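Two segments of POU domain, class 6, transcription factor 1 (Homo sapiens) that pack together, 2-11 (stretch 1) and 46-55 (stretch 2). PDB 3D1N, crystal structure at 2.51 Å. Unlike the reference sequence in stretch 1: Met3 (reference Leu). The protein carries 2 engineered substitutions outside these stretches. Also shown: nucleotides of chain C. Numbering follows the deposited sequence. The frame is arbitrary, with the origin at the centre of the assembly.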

# COMPACT_ATOMS: atom_id res chain seq x y z
N ASN K 2 -21.53 -1.06 27.20
CA ASN K 2 -20.32 -1.85 27.38
C ASN K 2 -19.30 -1.59 26.27
O ASN K 2 -19.47 -2.06 25.14
CB ASN K 2 -20.65 -3.34 27.44
CG ASN K 2 -19.56 -4.16 28.08
OD1 ASN K 2 -18.43 -3.69 28.23
ND2 ASN K 2 -19.88 -5.39 28.47
N MSE K 3 -18.24 -0.85 26.60
CA MSE K 3 -17.39 -0.23 25.57
C MSE K 3 -16.18 -1.02 25.06
O MSE K 3 -16.07 -1.26 23.86
CB MSE K 3 -16.97 1.18 25.99
CG MSE K 3 -18.05 2.22 25.73
SE MSE K 3 -19.04 1.84 24.08
CE MSE K 3 -17.54 1.72 22.81
N GLU K 4 -15.28 -1.40 25.95
CA GLU K 4 -14.10 -2.16 25.54
C GLU K 4 -14.53 -3.51 25.01
O GLU K 4 -13.91 -4.07 24.10
CB GLU K 4 -13.11 -2.32 26.70
CG GLU K 4 -12.51 -1.01 27.18
CD GLU K 4 -13.57 -0.04 27.66
OE1 GLU K 4 -13.64 1.08 27.11
OE2 GLU K 4 -14.35 -0.41 28.56
N GLU K 5 -15.61 -4.03 25.58
CA GLU K 5 -16.23 -5.26 25.11
C GLU K 5 -16.53 -5.21 23.61
O GLU K 5 -16.59 -6.25 22.95
CB GLU K 5 -17.53 -5.52 25.88
CG GLU K 5 -17.40 -6.56 26.97
CD GLU K 5 -17.94 -7.91 26.55
OE1 GLU K 5 -17.42 -8.94 27.03
OE2 GLU K 5 -18.89 -7.94 25.73
N ILE K 6 -16.72 -4.01 23.09
CA ILE K 6 -16.98 -3.84 21.66
C ILE K 6 -15.89 -3.03 20.97
O ILE K 6 -15.83 -2.97 19.75
CB ILE K 6 -18.37 -3.21 21.40
CG1 ILE K 6 -18.50 -1.85 22.08
CG2 ILE K 6 -19.47 -4.14 21.88
CD1 ILE K 6 -19.89 -1.25 21.98
N ARG K 7 -15.01 -2.42 21.76
CA ARG K 7 -13.90 -1.66 21.20
C ARG K 7 -12.74 -2.59 20.86
O ARG K 7 -11.93 -2.31 19.97
CB ARG K 7 -13.44 -0.58 22.18
CG ARG K 7 -12.17 0.14 21.75
CD ARG K 7 -11.83 1.27 22.70
NE ARG K 7 -12.69 2.44 22.50
CZ ARG K 7 -13.86 2.62 23.12
NH1 ARG K 7 -14.32 1.71 23.97
NH2 ARG K 7 -14.57 3.71 22.87
N GLU K 8 -12.66 -3.71 21.58
CA GLU K 8 -11.60 -4.66 21.34
C GLU K 8 -12.02 -5.69 20.30
O GLU K 8 -11.19 -6.20 19.56
CB GLU K 8 -11.17 -5.35 22.64
CG GLU K 8 -9.76 -5.93 22.58
CD GLU K 8 -8.70 -4.88 22.29
OE1 GLU K 8 -7.64 -5.24 21.74
OE2 GLU K 8 -8.93 -3.69 22.60
N PHE K 9 -13.32 -5.99 20.26
CA PHE K 9 -13.85 -6.84 19.20
C PHE K 9 -13.73 -6.08 17.90
O PHE K 9 -13.65 -6.67 16.83
CB PHE K 9 -15.31 -7.19 19.45
CG PHE K 9 -15.94 -8.03 18.36
CD1 PHE K 9 -15.96 -9.41 18.45
CD2 PHE K 9 -16.52 -7.44 17.25
CE1 PHE K 9 -16.54 -10.17 17.45
CE2 PHE K 9 -17.10 -8.21 16.25
CZ PHE K 9 -17.11 -9.58 16.35
N ALA K 10 -13.74 -4.76 18.01
CA ALA K 10 -13.45 -3.91 16.87
C ALA K 10 -12.05 -4.25 16.37
O ALA K 10 -11.89 -4.94 15.35
CB ALA K 10 -13.53 -2.45 17.25
N LYS K 11 -11.06 -3.78 17.11
CA LYS K 11 -9.65 -4.00 16.78
C LYS K 11 -9.37 -5.41 16.27
O LYS K 11 -8.86 -5.58 15.16
CB LYS K 11 -8.77 -3.66 17.99
CG LYS K 11 -8.44 -2.18 18.10
CD LYS K 11 -9.61 -1.31 17.61
CE LYS K 11 -9.13 0.04 17.08
NZ LYS K 11 -10.21 0.78 16.35
N ARG K 46 -16.99 1.24 8.70
CA ARG K 46 -17.46 2.05 9.83
C ARG K 46 -17.36 1.27 11.13
O ARG K 46 -16.85 1.77 12.13
CB ARG K 46 -18.92 2.49 9.67
CG ARG K 46 -19.30 3.10 8.33
CD ARG K 46 -19.17 4.60 8.31
NE ARG K 46 -20.25 5.26 9.03
CZ ARG K 46 -20.41 6.58 9.08
NH1 ARG K 46 -19.55 7.38 8.47
NH2 ARG K 46 -21.43 7.09 9.76
N PHE K 47 -17.87 0.04 11.11
CA PHE K 47 -17.82 -0.81 12.28
C PHE K 47 -16.40 -0.89 12.83
O PHE K 47 -16.13 -0.52 13.98
CB PHE K 47 -18.29 -2.22 11.95
CG PHE K 47 -18.41 -3.10 13.17
CD1 PHE K 47 -17.31 -3.79 13.66
CD2 PHE K 47 -19.63 -3.22 13.84
CE1 PHE K 47 -17.42 -4.59 14.79
CE2 PHE K 47 -19.74 -4.02 14.96
CZ PHE K 47 -18.64 -4.71 15.44
N GLU K 48 -15.50 -1.40 11.99
CA GLU K 48 -14.10 -1.57 12.34
C GLU K 48 -13.53 -0.32 12.95
O GLU K 48 -12.96 -0.35 14.05
CB GLU K 48 -13.32 -1.91 11.09
CG GLU K 48 -13.63 -3.26 10.52
CD GLU K 48 -12.57 -3.72 9.54
OE1 GLU K 48 -11.79 -2.85 9.08
OE2 GLU K 48 -12.52 -4.93 9.25
N LYS K 49 -13.69 0.79 12.24
CA LYS K 49 -13.13 2.07 12.65
C LYS K 49 -13.89 2.68 13.82
O LYS K 49 -13.50 3.73 14.35
CB LYS K 49 -13.12 3.05 11.48
CG LYS K 49 -11.99 2.80 10.49
CD LYS K 49 -10.64 3.22 11.06
CE LYS K 49 -9.87 4.09 10.07
NZ LYS K 49 -10.49 5.45 9.89
N LEU K 50 -14.98 2.02 14.22
CA LEU K 50 -15.85 2.50 15.30
C LEU K 50 -16.53 3.82 14.95
O LEU K 50 -16.40 4.80 15.68
CB LEU K 50 -15.08 2.64 16.61
CG LEU K 50 -14.49 1.35 17.20
CD1 LEU K 50 -13.63 1.66 18.43
CD2 LEU K 50 -15.60 0.35 17.54
N ASP K 51 -17.23 3.85 13.82
CA ASP K 51 -18.01 5.01 13.45
C ASP K 51 -19.48 4.62 13.39
O ASP K 51 -20.09 4.60 12.32
CB ASP K 51 -17.56 5.59 12.11
CG ASP K 51 -18.14 6.97 11.85
OD1 ASP K 51 -19.39 7.11 11.85
OD2 ASP K 51 -17.36 7.92 11.65
N ILE K 52 -20.01 4.27 14.55
CA ILE K 52 -21.42 3.99 14.72
C ILE K 52 -21.79 4.30 16.16
O ILE K 52 -20.92 4.35 17.03
CB ILE K 52 -21.74 2.52 14.43
CG1 ILE K 52 -20.82 1.62 15.24
CG2 ILE K 52 -21.60 2.22 12.94
CD1 ILE K 52 -20.95 0.17 14.87
N THR K 53 -23.08 4.51 16.40
CA THR K 53 -23.57 4.72 17.75
C THR K 53 -23.30 3.46 18.54
O THR K 53 -23.51 2.35 18.03
CB THR K 53 -25.09 4.95 17.77
OG1 THR K 53 -25.56 5.21 16.45
CG2 THR K 53 -25.45 6.11 18.70
N PRO K 54 -22.82 3.61 19.77
CA PRO K 54 -22.65 2.43 20.62
C PRO K 54 -23.92 1.59 20.62
O PRO K 54 -23.85 0.37 20.71
CB PRO K 54 -22.41 3.04 22.00
CG PRO K 54 -21.74 4.35 21.70
CD PRO K 54 -22.36 4.85 20.43
N LYS K 55 -25.07 2.24 20.49
CA LYS K 55 -26.37 1.56 20.50
C LYS K 55 -26.56 0.62 19.31
O LYS K 55 -27.22 -0.41 19.44
CB LYS K 55 -27.52 2.58 20.58
P DA C 11 -10.77 1.35 6.73
OP1 DA C 11 -9.94 1.76 7.89
OP2 DA C 11 -11.82 0.33 6.93
O5' DA C 11 -11.31 2.70 6.07
C5' DA C 11 -10.37 3.78 6.04
C4' DA C 11 -10.91 5.04 5.36
O4' DA C 11 -11.60 4.67 4.14
C3' DA C 11 -11.91 5.84 6.18
O3' DA C 11 -11.37 7.13 6.42
C2' DA C 11 -13.18 5.88 5.32
C1' DA C 11 -12.70 5.50 3.93
N9 DA C 11 -13.60 4.69 3.10
C8 DA C 11 -14.02 3.39 3.32
N7 DA C 11 -14.81 2.92 2.36
C5 DA C 11 -14.90 3.99 1.46
C6 DA C 11 -15.58 4.15 0.23
N6 DA C 11 -16.32 3.19 -0.33
N1 DA C 11 -15.46 5.33 -0.41
C2 DA C 11 -14.70 6.28 0.16
N3 DA C 11 -14.01 6.25 1.30
C4 DA C 11 -14.15 5.07 1.90

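Helices often pack with no hydrogen bond between them, relying on apolar side chains shaped to one another, and the contact between 2-11 and 46-55 of this POU-domain factor is a compact example. No hydrogen bond or salt bridge crosses it; about 404 Å² is buried, both sides summed.

The apolar contacts centre on Ala10 and Leu50. Ala10 points toward the other stretch, and its small side chain lets the backbones come close, its CA lying 5.1 Å from the CA of Glu48. Leu50, which gives the largest area to the contact, also points toward its partner, and its CD2 reaches the CB of Ala10 at 3.5 Å. Leu50 lies just past the end of its helix, where a positive phi and two bonds back into the last turn, Leu50 N to Phe47 O and Asp51 N to Arg46 O, form a Schellman motif. The other methyl of Leu50, CD1, rests 3.9 Å from CG of Arg7, so the aliphatic part of a charged residue extends the apolar surface.

Aromatic packing adds a second, buried patch. Phe9 and Phe47, both chi1 t, leave their backbones sideways, yet their rings meet edge to edge, CD2 of Phe9 lying 3.9 Å from CE1 of Phe47. At the other end the contact is looser: SE of selenomethionine Met3, a departure from the reference sequence, lies 4.1 Å from CB of Pro54, whose compact ring offers a hydrocarbon surface.

Polar groups play a lesser part. Lys11 starts away from the other stretch, but its long chain brings NZ to 3.8 Å from O of Glu48, near but not hydrogen-bonded. The charge of Arg7 is met within its own stretch, where NH1 forms a salt bridge with OE1 of Glu4 at 3.3 Å.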